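Local coordinates for protein aromatic amino acid beta-eliminating lyase/threonine aldolase (Exiguobacterium sibiricum, PDB 3LWS) that belongs to the beta-eliminating lyase family within the fold type I group of pyridoxal-phosphate proteins and carries the cofactor as a modified lysine in its chain, at residues Y186-T189 against A190-A194; R178-E181 against M182-Y185; Q54-A57 against D58-G61; K255-M258 against G259-Y262. All coordinates share one frame; numbering follows the deposited sequence.

Overall arrangement
Along the chain the order is interactions 3, 2, 1 and 4. Interactions 2 and 1 are consecutive: helix 179-186 runs through the turn into helix 190-194, and the centres of the two interactions lie about 8 Å apart. Interaction 3, at the end of helix 49-60, touches helix 190-194 through Val-59 and Leu-60, its centre about 13 Å from that of interaction 1. Interaction 4, at the start of helix 258-273, packs Met-258 and Gly-259 on Pro-184 and Met-258 on Phe-180 O, its centre about 8 Å from that of interaction 2. Helix 179-186 follows strand 171-176 of the mixed sheet, and Arg-178, just before it, reaches the cofactor-bearing residue, so these helix ends pack around an element beside the cofactor.

Interaction 1 of 4, residues Y186-T189 against A190-A194; sequences YEKT and AAEIA
With chi1 at 67°, Thr-189 sets OG1 between its own backbone N and carbonyl carbon, turned to the first turn of helix 190-194, while Glu-192, its CG anti to the carbonyl carbon (chi1 -70°) and its chain extended beyond, reaches back to the residue before the helix. Two reciprocal bonds result. Glu-192 N donates to Thr-189 OG1 at 3.0 Å, and Thr-189 N donates to Glu-192 OE1 at 3.1 Å, the latter fairly straight at 164° but meeting the oxygen from above the carboxylate plane. This is a capping box with Thr-189 as N-cap: threonine suits the place because its short side chain places a hydroxyl where it can accept from an amide of the first turn, and glutamate because its length lets it return to the N-cap amide. The carboxylate also lies at the helix N-terminus, where the dipole would probably stabilise it. Lys-188 crosses Glu-192 at about a right angle, its CD 3.1 Å from Glu-192 OE1; its NZ is too distant for a salt bridge, and a water accepting from NZ lies against Glu-192 OE2, a doubtfully short bridge. Farther along the helix, the CD1 methyl of Ile-193 meets Tyr-186 CD2 at 3.6 Å and also lies against Lys-188 CB. The tyrosine ring is buried against Phe-155 and Leu-158 of helix 155-167, and its hydroxyl is hydrogen-bonded to the carbonyl of Pro-153.

Interaction 2 of 4, residues R178-E181 against M182-Y185; sequences RLFE and MLPY
Leu-183 lays its branched end over the backbone of the preceding turn: CG is 3.4 Å from Leu-179 O, and the CD2 methyl continues to Leu-179 CD1 at 4.0 Å. The two leucines cross obliquely. Leu-179 brings its CD1 methyl there by holding CG anti to the backbone N (chi1 177°), whereas Leu-183 has CG beside its own N. The other methyl of Leu-183, CD1, approaches Phe-180 CD1 more loosely. Both leucines also pack on Ile-193, and apolar branched chains suit this face of helix 179-186, which helix 190-194 covers. The opening turn is irregular: Met-182 N donates to Leu-179 O at 3.0 Å and Leu-183 N to Phe-180 O at 3.2 Å, each a bond to the third residue back with the donor above the carbonyl plane, while the Leu-183 N bond to Leu-179 O is weak. Pro-184 has no N-H to give to the turn before, in keeping with the kink here; its CD lies 3.6 Å from both Phe-180 O and Glu-181 O. A water stands in for the missing bond, donating to Glu-181 O and accepting from Tyr-185 N at 3.0 Å. Met-182, present as selenomethionine, sets CG 3.6 Å from Arg-178 O. Arg-178 extends away to hydrogen-bond O3 of the cofactor-bearing residue at position 206, and Glu-181 OE2 has a weak bond from Gly-207 N.

Interaction 3 of 4, residues Q54-A57 against D58-G61; sequences QKFA and DVLG
From CB outward, Asp-58 lies along the carbonyls of the turn before it: CB is 3.2 Å from Lys-55 O, CG is 3.4 Å from Gln-54 O, and OD1 and OD2 each stand 3.7 Å from Gln-54 O, oxygen beside oxygen without bonding. CG stands anti to the carbonyl carbon (chi1 -75°), which turns the acid back along the exposed side of helix 49-60, a natural place for a charged group. The same Gln-54 O accepts from Asp-58 N at 2.9 Å, and regular helical bonds follow from Val-59 N to Lys-55 O and from Leu-60 N to Phe-56 O. The helix then closes in a Schellman motif. Gly-61 is its C-prime residue, with a positive phi of 66° that glycine adopts with little strain; its N makes a weak bond to Asp-58 O, and Met-62 N turns back to Ala-57 O. On the side facing helix 241-254 Phe-56 and Val-59 lie side by side pointing the same way, ring CD1 being 4.0 Å from Val-59 CB, while Val-59 CG2 rests 3.3 Å from Lys-55 O. The aromatic side chain of Phe-56 fits a buried cluster, meeting Tyr-251 and Phe-204 edge-to-face. Leu-60, with CB and CG each 3.6 Å from Phe-56 O, packs on Ala-190 and Ala-194. Lys-55 is fully extended, long enough for its NZ to form salt bridges with Asp-248 and Glu-252.

Interaction 4 of 4, residues K255-M258 against G259-Y262; sequences KDRM and GQYY
A backbone carbonyl oxygen sits on the face of an aromatic ring: Arg-257 O lies 3.3 Å above the plane of Tyr-261, offset toward the rim, and also accepts from Tyr-261 N at 3.1 Å. Over the ring face too comes Arg-257 CB, in a CH-pi contact 4.1 Å from the ring centroid. Beyond CB the extended chain passes the hydroxyl end, CD 3.5 Å from Tyr-261 OH, which lies at the guanidinium's edge, near its plane; guanidinium and ring planes are almost perpendicular. Arginine and tyrosine suit the pair because their polar ends converge on one acid: Asp-335 OD1 takes a salt bridge from Arg-257 NH1 and a hydrogen bond from Tyr-261 OH. The contact spans the entry into helix 258-273, from the loop at 255-257 to the first turn, where Tyr-262 N bonds to Met-258 O. Gln-260 holds CG between its backbone N and carbonyl carbon (chi1 74°), which folds its amide back beside Arg-257, CG being 3.1 Å from Arg-257 O. Two waters donate to both Asp-256 O and Gln-260 OE1, and one also accepts from Gln-260 N, tying the side-chain oxygen and backbone N-H to the carbonyl of Asp-256. Met-258, present as selenomethionine, makes a Met-aromatic contact, its SE at the edge of the Tyr-261 ring and 3.9 Å from CD2. Its bent chain also packs on Glu-181 and Pro-184.

Interaction 1 of 4, residues Y186-T189 against A190-A194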
ATOM      1  N   TYR A 186      15.772  -8.055  26.571  1.00 23.93           N
ATOM      2  CA  TYR A 186      17.159  -7.620  26.346  1.00 23.86           C
ATOM      3  C   TYR A 186      17.598  -6.575  27.367  1.00 24.51           C
ATOM      4  O   TYR A 186      18.794  -6.445  27.634  1.00 27.07           O
ATOM      5  CB  TYR A 186      17.349  -7.055  24.952  1.00 24.55           C
ATOM      6  CG  TYR A 186      17.497  -8.104  23.889  1.00 23.19           C
ATOM      7  CD1 TYR A 186      18.392  -9.129  24.044  1.00 22.53           C
ATOM      8  CD2 TYR A 186      16.765  -8.047  22.706  1.00 16.77           C
ATOM      9  CE1 TYR A 186      18.553 -10.096  23.088  1.00 21.65           C
ATOM     10  CE2 TYR A 186      16.944  -9.031  21.703  1.00 22.44           C
ATOM     11  CZ  TYR A 186      17.828 -10.057  21.919  1.00 18.99           C
ATOM     12  OH  TYR A 186      18.051 -11.072  21.019  1.00 21.87           O
ATOM     13  N   GLU A 187      16.635  -5.856  27.929  1.00 24.48           N
ATOM     14  CA  GLU A 187      16.901  -4.705  28.801  1.00 24.61           C
ATOM     15  C   GLU A 187      17.681  -3.625  28.027  1.00 26.26           C
ATOM     16  O   GLU A 187      18.671  -3.081  28.500  1.00 26.53           O
ATOM     17  CB  GLU A 187      17.552  -5.137  30.124  1.00 25.35           C
ATOM     18  CG  GLU A 187      16.686  -6.108  30.892  1.00 25.41           C
ATOM     19  CD  GLU A 187      17.200  -6.493  32.277  1.00 31.02           C
ATOM     20  OE1 GLU A 187      18.109  -5.867  32.810  1.00 32.69           O
ATOM     21  OE2 GLU A 187      16.669  -7.458  32.846  1.00 34.55           O
ATOM     22  N   LYS A 188      17.183  -3.322  26.829  1.00 24.47           N
ATOM     23  CA  LYS A 188      17.831  -2.409  25.911  1.00 23.65           C
ATOM     24  C   LYS A 188      16.794  -1.535  25.214  1.00 23.07           C
ATOM     25  O   LYS A 188      15.639  -1.909  25.109  1.00 23.60           O
ATOM     26  CB  LYS A 188      18.639  -3.175  24.865  1.00 22.79           C
ATOM     27  CG  LYS A 188      19.839  -3.909  25.408  1.00 25.85           C
ATOM     28  CD  LYS A 188      21.023  -3.010  25.674  1.00 26.93           C
ATOM     29  CE  LYS A 188      22.201  -3.836  26.155  1.00 27.26           C
ATOM     30  NZ  LYS A 188      23.367  -2.947  26.297  1.00 32.53           N
ATOM     31  N   THR A 189      17.223  -0.364  24.742  1.00 23.42           N
ATOM     32  CA  THR A 189      16.374   0.519  23.958  1.00 23.26           C
ATOM     33  C   THR A 189      16.348   0.056  22.510  1.00 21.91           C
ATOM     34  O   THR A 189      17.215  -0.675  22.068  1.00 22.20           O
ATOM     35  CB  THR A 189      16.932   1.932  23.888  1.00 22.72           C
ATOM     36  OG1 THR A 189      18.148   1.898  23.130  1.00 23.63           O
ATOM     37  CG2 THR A 189      17.175   2.532  25.299  1.00 24.65           C
ATOM     38  N   ALA A 190      15.394   0.547  21.747  1.00 22.45           N
ATOM     39  CA  ALA A 190      15.329   0.216  20.311  1.00 21.31           C
ATOM     40  C   ALA A 190      16.629   0.617  19.558  1.00 22.14           C
ATOM     41  O   ALA A 190      17.100  -0.134  18.690  1.00 22.25           O
ATOM     42  CB  ALA A 190      14.089   0.849  19.663  1.00 19.71           C
ATOM     43  N   ALA A 191      17.225   1.766  19.921  1.00 21.59           N
ATOM     44  CA  ALA A 191      18.440   2.222  19.267  1.00 21.53           C
ATOM     45  C   ALA A 191      19.623   1.321  19.609  1.00 21.73           C
ATOM     46  O   ALA A 191      20.437   1.033  18.729  1.00 20.93           O
ATOM     47  CB  ALA A 191      18.734   3.682  19.588  1.00 21.87           C
ATOM     48  N   GLU A 192      19.727   0.841  20.859  1.00 21.44           N
ATOM     49  CA  GLU A 192      20.860  -0.034  21.209  1.00 22.61           C
ATOM     50  C   GLU A 192      20.837  -1.383  20.434  1.00 22.36           C
ATOM     51  O   GLU A 192      21.892  -1.959  20.110  1.00 23.93           O
ATOM     52  CB  GLU A 192      20.911  -0.299  22.724  1.00 23.09           C
ATOM     53  CG  GLU A 192      21.311   0.934  23.551  1.00 28.51           C
ATOM     54  CD  GLU A 192      21.123   0.761  25.067  1.00 29.84           C
ATOM     55  OE1 GLU A 192      20.249  -0.034  25.507  1.00 29.01           O
ATOM     56  OE2 GLU A 192      21.852   1.448  25.819  1.00 32.30           O
ATOM     57  N   ILE A 193      19.641  -1.899  20.175  1.00 21.48           N
ATOM     58  CA  ILE A 193      19.528  -3.131  19.412  1.00 19.87           C
ATOM     59  C   ILE A 193      19.802  -2.774  17.961  1.00 21.48           C
ATOM     60  O   ILE A 193      20.726  -3.336  17.359  1.00 24.07           O
ATOM     61  CB  ILE A 193      18.169  -3.830  19.610  1.00 16.53           C
ATOM     62  CG1 ILE A 193      17.954  -4.215  21.096  1.00 17.03           C
ATOM     63  CG2 ILE A 193      18.086  -5.106  18.721  1.00 19.89           C
ATOM     64  CD1 ILE A 193      18.896  -5.347  21.627  1.00 17.10           C
ATOM     65  N   ALA A 194      19.039  -1.815  17.427  1.00 22.22           N
ATOM     66  CA  ALA A 194      19.169  -1.350  16.035  1.00 21.72           C
ATOM     67  C   ALA A 194      20.571  -0.893  15.630  1.00 23.18           C
ATOM     68  O   ALA A 194      20.934  -1.019  14.452  1.00 23.91           O
ATOM     69  CB  ALA A 194      18.206  -0.266  15.748  1.00 20.54           C
TER
HETATM   70  O   HOH W   1      23.202  -0.105  27.312  1.00 40.49           O

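Interaction 2 of 4, residues R178-E181 against M182-Y185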
ATOM      1  N   ARG A 178       9.006  -7.729  15.284  1.00 20.07           N
ATOM      2  CA  ARG A 178       8.699  -7.824  16.704  1.00 19.86           C
ATOM      3  C   ARG A 178       9.809  -7.246  17.592  1.00 19.52           C
ATOM      4  O   ARG A 178      10.042  -7.752  18.691  1.00 19.93           O
ATOM      5  CB  ARG A 178       8.415  -9.274  17.114  1.00 18.98           C
ATOM      6  CG  ARG A 178       7.254  -9.882  16.355  1.00 18.37           C
ATOM      7  CD  ARG A 178       6.967 -11.369  16.611  1.00 19.64           C
ATOM      8  NE  ARG A 178       5.748 -11.674  15.875  1.00 17.80           N
ATOM      9  CZ  ARG A 178       5.673 -11.771  14.543  1.00 19.22           C
ATOM     10  NH1 ARG A 178       6.760 -11.672  13.775  1.00 19.88           N
ATOM     11  NH2 ARG A 178       4.498 -11.952  13.958  1.00 17.45           N
ATOM     12  N   LEU A 179      10.475  -6.181  17.160  1.00 20.00           N
ATOM     13  CA  LEU A 179      11.578  -5.623  17.984  1.00 18.21           C
ATOM     14  C   LEU A 179      11.112  -5.049  19.328  1.00 19.47           C
ATOM     15  O   LEU A 179      11.766  -5.267  20.348  1.00 19.97           O
ATOM     16  CB  LEU A 179      12.389  -4.550  17.260  1.00 19.36           C
ATOM     17  CG  LEU A 179      13.535  -3.851  18.064  1.00 18.24           C
ATOM     18  CD1 LEU A 179      14.639  -4.760  18.410  1.00 17.31           C
ATOM     19  CD2 LEU A 179      14.123  -2.718  17.255  1.00 21.57           C
ATOM     20  N   PHE A 180      10.006  -4.319  19.343  1.00 19.58           N
ATOM     21  CA  PHE A 180       9.553  -3.688  20.597  1.00 19.69           C
ATOM     22  C   PHE A 180       9.288  -4.751  21.654  1.00 20.96           C
ATOM     23  O   PHE A 180       9.626  -4.562  22.830  1.00 20.62           O
ATOM     24  CB  PHE A 180       8.334  -2.805  20.356  1.00 20.31           C
ATOM     25  CG  PHE A 180       8.601  -1.717  19.353  1.00 22.67           C
ATOM     26  CD1 PHE A 180       9.437  -0.640  19.688  1.00 23.28           C
ATOM     27  CD2 PHE A 180       8.113  -1.808  18.062  1.00 22.20           C
ATOM     28  CE1 PHE A 180       9.767   0.349  18.747  1.00 22.51           C
ATOM     29  CE2 PHE A 180       8.426  -0.808  17.114  1.00 21.26           C
ATOM     30  CZ  PHE A 180       9.247   0.274  17.474  1.00 22.66           C
ATOM     31  N   GLU A 181       8.785  -5.905  21.195  1.00 17.95           N
ATOM     32  CA  GLU A 181       8.404  -6.988  22.043  1.00 19.63           C
ATOM     33  C   GLU A 181       9.599  -7.575  22.747  1.00 20.12           C
ATOM     34  O   GLU A 181       9.433  -8.164  23.823  1.00 21.02           O
ATOM     35  CB  GLU A 181       7.684  -8.103  21.258  1.00 20.47           C
ATOM     36  CG  GLU A 181       6.336  -7.726  20.698  1.00 20.45           C
ATOM     37  CD  GLU A 181       6.385  -7.076  19.320  1.00 20.33           C
ATOM     38  OE1 GLU A 181       7.294  -6.257  19.091  1.00 19.68           O
ATOM     39  OE2 GLU A 181       5.500  -7.392  18.479  1.00 23.83           O
HETATM   40  N   MSE A 182      10.777  -7.454  22.132  1.00 18.45           N
HETATM   41  CA  MSE A 182      12.023  -8.034  22.645  1.00 21.05           C
HETATM   42  C   MSE A 182      12.793  -7.141  23.642  1.00 21.82           C
HETATM   43  O   MSE A 182      13.707  -7.617  24.316  1.00 22.18           O
HETATM   44  CB  MSE A 182      12.969  -8.360  21.495  1.00 22.25           C
HETATM   45  CG  MSE A 182      12.541  -9.485  20.631  1.00 22.06           C
HETATM   46 SE   MSE A 182      12.363 -11.137  21.631  0.75 24.89          SE
HETATM   47  CE  MSE A 182      13.900 -11.183  22.799  1.00 19.13           C
ATOM     48  N   LEU A 183      12.440  -5.861  23.713  1.00 22.26           N
ATOM     49  CA  LEU A 183      13.201  -4.922  24.536  1.00 22.02           C
ATOM     50  C   LEU A 183      13.150  -5.222  26.058  1.00 21.01           C
ATOM     51  O   LEU A 183      14.174  -5.140  26.708  1.00 22.48           O
ATOM     52  CB  LEU A 183      12.844  -3.464  24.176  1.00 21.04           C
ATOM     53  CG  LEU A 183      13.094  -3.111  22.691  1.00 22.48           C
ATOM     54  CD1 LEU A 183      12.870  -1.638  22.369  1.00 20.25           C
ATOM     55  CD2 LEU A 183      14.467  -3.514  22.231  1.00 20.08           C
ATOM     56  N   PRO A 184      11.990  -5.627  26.613  1.00 19.49           N
ATOM     57  CA  PRO A 184      12.002  -5.968  28.030  1.00 21.38           C
ATOM     58  C   PRO A 184      13.043  -7.029  28.370  1.00 21.83           C
ATOM     59  O   PRO A 184      13.812  -6.853  29.305  1.00 24.82           O
ATOM     60  CB  PRO A 184      10.570  -6.459  28.276  1.00 20.87           C
ATOM     61  CG  PRO A 184       9.787  -5.751  27.288  1.00 18.55           C
ATOM     62  CD  PRO A 184      10.627  -5.689  26.075  1.00 19.76           C
ATOM     63  N   TYR A 185      13.113  -8.094  27.571  1.00 22.43           N
ATOM     64  CA  TYR A 185      14.035  -9.202  27.819  1.00 22.54           C
ATOM     65  C   TYR A 185      15.493  -8.810  27.621  1.00 23.61           C
ATOM     66  O   TYR A 185      16.361  -9.210  28.383  1.00 23.53           O
ATOM     67  CB  TYR A 185      13.708 -10.361  26.876  1.00 20.82           C
ATOM     68  CG  TYR A 185      14.735 -11.426  26.837  1.00 21.61           C
ATOM     69  CD1 TYR A 185      14.746 -12.431  27.788  1.00 21.79           C
ATOM     70  CD2 TYR A 185      15.737 -11.420  25.868  1.00 23.73           C
ATOM     71  CE1 TYR A 185      15.711 -13.405  27.775  1.00 26.41           C
ATOM     72  CE2 TYR A 185      16.691 -12.397  25.844  1.00 29.39           C
ATOM     73  CZ  TYR A 185      16.677 -13.396  26.790  1.00 27.87           C
ATOM     74  OH  TYR A 185      17.646 -14.369  26.743  1.00 29.23           O
TER
HETATM   75  O   HOH W   2      11.037  -9.271  25.686  1.00 23.42           O

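Interaction 3 of 4, residues Q54-A57 against D58-G61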
ATOM      1  N   GLN A  54      11.384  11.040  10.564  1.00 22.99           N
ATOM      2  CA  GLN A  54      12.481  11.575  11.439  1.00 23.89           C
ATOM      3  C   GLN A  54      12.402  11.007  12.858  1.00 23.18           C
ATOM      4  O   GLN A  54      13.413  10.593  13.440  1.00 24.70           O
ATOM      5  CB  GLN A  54      12.399  13.104  11.496  1.00 24.85           C
ATOM      6  CG  GLN A  54      12.605  13.766  10.131  1.00 32.54           C
ATOM      7  CD  GLN A  54      12.236  15.265  10.118  1.00 43.31           C
ATOM      8  OE1 GLN A  54      11.678  15.803  11.092  1.00 47.47           O
ATOM      9  NE2 GLN A  54      12.559  15.941   9.002  1.00 36.24           N
ATOM     10  N   LYS A  55      11.186  10.990  13.402  1.00 22.47           N
ATOM     11  CA  LYS A  55      10.894  10.394  14.691  1.00 22.31           C
ATOM     12  C   LYS A  55      11.487   9.003  14.834  1.00 22.32           C
ATOM     13  O   LYS A  55      12.233   8.720  15.785  1.00 21.42           O
ATOM     14  CB  LYS A  55       9.367  10.345  14.912  1.00 20.77           C
ATOM     15  CG  LYS A  55       8.938   9.680  16.207  1.00 23.35           C
ATOM     16  CD  LYS A  55       7.471   9.878  16.463  1.00 23.78           C
ATOM     17  CE  LYS A  55       7.086   9.296  17.816  1.00 23.16           C
ATOM     18  NZ  LYS A  55       5.658   9.492  18.170  1.00 19.48           N
ATOM     19  N   PHE A  56      11.168   8.140  13.874  1.00 22.88           N
ATOM     20  CA  PHE A  56      11.644   6.794  13.910  1.00 21.55           C
ATOM     21  C   PHE A  56      13.062   6.627  13.383  1.00 22.15           C
ATOM     22  O   PHE A  56      13.715   5.686  13.779  1.00 23.42           O
ATOM     23  CB  PHE A  56      10.628   5.844  13.281  1.00 21.91           C
ATOM     24  CG  PHE A  56       9.483   5.599  14.188  1.00 21.65           C
ATOM     25  CD1 PHE A  56       9.583   4.679  15.187  1.00 23.78           C
ATOM     26  CD2 PHE A  56       8.369   6.419  14.147  1.00 20.83           C
ATOM     27  CE1 PHE A  56       8.549   4.500  16.080  1.00 20.79           C
ATOM     28  CE2 PHE A  56       7.342   6.266  15.039  1.00 22.36           C
ATOM     29  CZ  PHE A  56       7.430   5.312  16.007  1.00 21.05           C
ATOM     30  N   ALA A  57      13.590   7.530  12.571  1.00 22.01           N
ATOM     31  CA  ALA A  57      15.057   7.515  12.396  1.00 23.85           C
ATOM     32  C   ALA A  57      15.722   7.686  13.785  1.00 23.83           C
ATOM     33  O   ALA A  57      16.629   6.970  14.136  1.00 25.20           O
ATOM     34  CB  ALA A  57      15.517   8.569  11.430  1.00 21.72           C
ATOM     35  N   ASP A  58      15.198   8.604  14.588  1.00 27.34           N
ATOM     36  CA  ASP A  58      15.714   8.860  15.934  1.00 26.06           C
ATOM     37  C   ASP A  58      15.529   7.690  16.859  1.00 26.24           C
ATOM     38  O   ASP A  58      16.443   7.351  17.591  1.00 26.32           O
ATOM     39  CB  ASP A  58      15.001  10.057  16.571  1.00 27.21           C
ATOM     40  CG  ASP A  58      15.453  11.382  16.020  1.00 33.56           C
ATOM     41  OD1 ASP A  58      16.478  11.447  15.289  1.00 37.39           O
ATOM     42  OD2 ASP A  58      14.777  12.383  16.352  1.00 41.37           O
ATOM     43  N   VAL A  59      14.348   7.072  16.839  1.00 27.17           N
ATOM     44  CA  VAL A  59      14.060   5.968  17.755  1.00 25.57           C
ATOM     45  C   VAL A  59      14.995   4.806  17.486  1.00 25.74           C
ATOM     46  O   VAL A  59      15.459   4.147  18.413  1.00 26.46           O
ATOM     47  CB  VAL A  59      12.613   5.450  17.656  1.00 25.60           C
ATOM     48  CG1 VAL A  59      12.480   4.124  18.393  1.00 24.36           C
ATOM     49  CG2 VAL A  59      11.654   6.494  18.182  1.00 27.26           C
ATOM     50  N   LEU A  60      15.293   4.567  16.223  1.00 24.34           N
ATOM     51  CA  LEU A  60      16.225   3.495  15.879  1.00 23.34           C
ATOM     52  C   LEU A  60      17.677   3.968  15.808  1.00 23.62           C
ATOM     53  O   LEU A  60      18.549   3.167  15.619  1.00 25.20           O
ATOM     54  CB  LEU A  60      15.794   2.838  14.565  1.00 23.29           C
ATOM     55  CG  LEU A  60      14.382   2.225  14.605  1.00 21.25           C
ATOM     56  CD1 LEU A  60      13.888   1.831  13.206  1.00 20.53           C
ATOM     57  CD2 LEU A  60      14.323   1.029  15.545  1.00 21.90           C
ATOM     58  N   GLY A  61      17.930   5.267  15.946  1.00 25.61           N
ATOM     59  CA  GLY A  61      19.314   5.798  15.907  1.00 24.94           C
ATOM     60  C   GLY A  61      19.992   5.657  14.555  1.00 25.47           C
ATOM     61  O   GLY A  61      21.179   5.390  14.492  1.00 25.54           O
TER

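Interaction 4 of 4, residues K255-M258 against G259-Y262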
ATOM      1  N   LYS A 255       3.825   1.710  23.474  1.00 22.93           N
ATOM      2  CA  LYS A 255       5.285   1.605  23.546  1.00 23.10           C
ATOM      3  C   LYS A 255       5.810   1.153  24.915  1.00 24.81           C
ATOM      4  O   LYS A 255       6.854   0.486  24.989  1.00 24.99           O
ATOM      5  CB  LYS A 255       5.967   2.905  23.095  1.00 23.74           C
ATOM      6  CG  LYS A 255       5.614   4.144  23.903  1.00 24.26           C
ATOM      7  CD  LYS A 255       6.375   5.353  23.386  1.00 28.70           C
ATOM      8  CE  LYS A 255       5.998   6.616  24.096  1.00 32.52           C
ATOM      9  NZ  LYS A 255       6.008   6.493  25.559  1.00 41.37           N
ATOM     10  N   ASP A 256       5.042   1.440  25.965  1.00 25.17           N
ATOM     11  CA  ASP A 256       5.453   1.184  27.316  1.00 25.29           C
ATOM     12  C   ASP A 256       4.655   0.064  27.954  1.00 24.54           C
ATOM     13  O   ASP A 256       4.568  -0.025  29.198  1.00 23.55           O
ATOM     14  CB  ASP A 256       5.304   2.469  28.133  1.00 25.80           C
ATOM     15  CG  ASP A 256       6.258   3.573  27.689  1.00 31.22           C
ATOM     16  OD1 ASP A 256       7.294   3.281  27.023  1.00 34.57           O
ATOM     17  OD2 ASP A 256       5.977   4.738  28.046  1.00 36.20           O
ATOM     18  N   ARG A 257       4.069  -0.799  27.128  1.00 22.14           N
ATOM     19  CA  ARG A 257       3.343  -1.942  27.647  1.00 21.37           C
ATOM     20  C   ARG A 257       3.996  -3.259  27.300  1.00 21.51           C
ATOM     21  O   ARG A 257       3.493  -4.310  27.719  1.00 22.90           O
ATOM     22  CB  ARG A 257       1.911  -1.965  27.106  1.00 22.20           C
ATOM     23  CG  ARG A 257       1.129  -0.748  27.417  1.00 22.05           C
ATOM     24  CD  ARG A 257      -0.237  -0.788  26.775  1.00 24.26           C
ATOM     25  NE  ARG A 257      -0.963   0.423  27.162  1.00 27.09           N
ATOM     26  CZ  ARG A 257      -2.235   0.695  26.860  1.00 26.83           C
ATOM     27  NH1 ARG A 257      -2.974  -0.162  26.151  1.00 25.70           N
ATOM     28  NH2 ARG A 257      -2.781   1.831  27.287  1.00 25.97           N
HETATM   29  N   MSE A 258       5.100  -3.239  26.561  1.00 22.31           N
HETATM   30  CA  MSE A 258       5.743  -4.497  26.131  1.00 21.96           C
HETATM   31  C   MSE A 258       6.261  -5.325  27.298  1.00 21.61           C
HETATM   32  O   MSE A 258       6.303  -6.562  27.225  1.00 20.07           O
HETATM   33  CB  MSE A 258       6.867  -4.247  25.141  1.00 21.92           C
HETATM   34  CG  MSE A 258       6.425  -3.483  23.895  1.00 23.51           C
HETATM   35 SE   MSE A 258       5.178  -4.528  22.814  0.75 30.05          SE
HETATM   36  CE  MSE A 258       4.164  -3.008  22.108  1.00 22.57           C
ATOM     37  N   GLY A 259       6.623  -4.639  28.380  1.00 22.46           N
ATOM     38  CA  GLY A 259       7.082  -5.298  29.606  1.00 21.54           C
ATOM     39  C   GLY A 259       6.005  -6.106  30.277  1.00 22.26           C
ATOM     40  O   GLY A 259       6.221  -7.268  30.671  1.00 21.79           O
ATOM     41  N   GLN A 260       4.828  -5.501  30.402  1.00 22.04           N
ATOM     42  CA  GLN A 260       3.725  -6.195  31.020  1.00 24.22           C
ATOM     43  C   GLN A 260       3.285  -7.373  30.141  1.00 23.45           C
ATOM     44  O   GLN A 260       3.029  -8.457  30.673  1.00 21.66           O
ATOM     45  CB  GLN A 260       2.590  -5.245  31.402  1.00 25.29           C
ATOM     46  CG  GLN A 260       1.729  -4.698  30.285  1.00 34.62           C
ATOM     47  CD  GLN A 260       1.151  -3.321  30.624  1.00 41.53           C
ATOM     48  OE1 GLN A 260       1.892  -2.353  30.836  1.00 45.03           O
ATOM     49  NE2 GLN A 260      -0.161  -3.232  30.677  1.00 35.89           N
ATOM     50  N   TYR A 261       3.269  -7.181  28.814  1.00 21.37           N
ATOM     51  CA  TYR A 261       2.850  -8.247  27.874  1.00 20.79           C
ATOM     52  C   TYR A 261       3.778  -9.439  28.033  1.00 19.81           C
ATOM     53  O   TYR A 261       3.328 -10.596  28.041  1.00 21.81           O
ATOM     54  CB  TYR A 261       2.858  -7.802  26.397  1.00 19.42           C
ATOM     55  CG  TYR A 261       1.922  -6.694  25.982  1.00 19.77           C
ATOM     56  CD1 TYR A 261       0.747  -6.404  26.693  1.00 18.64           C
ATOM     57  CD2 TYR A 261       2.208  -5.918  24.848  1.00 18.19           C
ATOM     58  CE1 TYR A 261      -0.098  -5.360  26.284  1.00 20.18           C
ATOM     59  CE2 TYR A 261       1.360  -4.900  24.434  1.00 20.10           C
ATOM     60  CZ  TYR A 261       0.212  -4.620  25.157  1.00 18.76           C
ATOM     61  OH  TYR A 261      -0.628  -3.622  24.740  1.00 19.22           O
ATOM     62  N   TYR A 262       5.060  -9.158  28.197  1.00 19.62           N
ATOM     63  CA  TYR A 262       6.083 -10.176  28.414  1.00 20.33           C
ATOM     64  C   TYR A 262       5.920 -10.927  29.745  1.00 22.05           C
ATOM     65  O   TYR A 262       6.035 -12.175  29.802  1.00 21.22           O
ATOM     66  CB  TYR A 262       7.476  -9.516  28.325  1.00 19.91           C
ATOM     67  CG  TYR A 262       8.663 -10.286  28.891  1.00 19.54           C
ATOM     68  CD1 TYR A 262       8.940 -11.600  28.493  1.00 19.87           C
ATOM     69  CD2 TYR A 262       9.568  -9.663  29.757  1.00 21.51           C
ATOM     70  CE1 TYR A 262      10.032 -12.291  28.997  1.00 20.27           C
ATOM     71  CE2 TYR A 262      10.689 -10.344  30.258  1.00 24.38           C
ATOM     72  CZ  TYR A 262      10.913 -11.646  29.872  1.00 26.05           C
ATOM     73  OH  TYR A 262      11.996 -12.322  30.350  1.00 27.10           O
TER
HETATM   74  O   HOH W   3       5.063  -2.421  30.323  1.00 22.89           O
HETATM   75  O   HOH W   4       2.836   0.757  31.324  1.00 28.68           O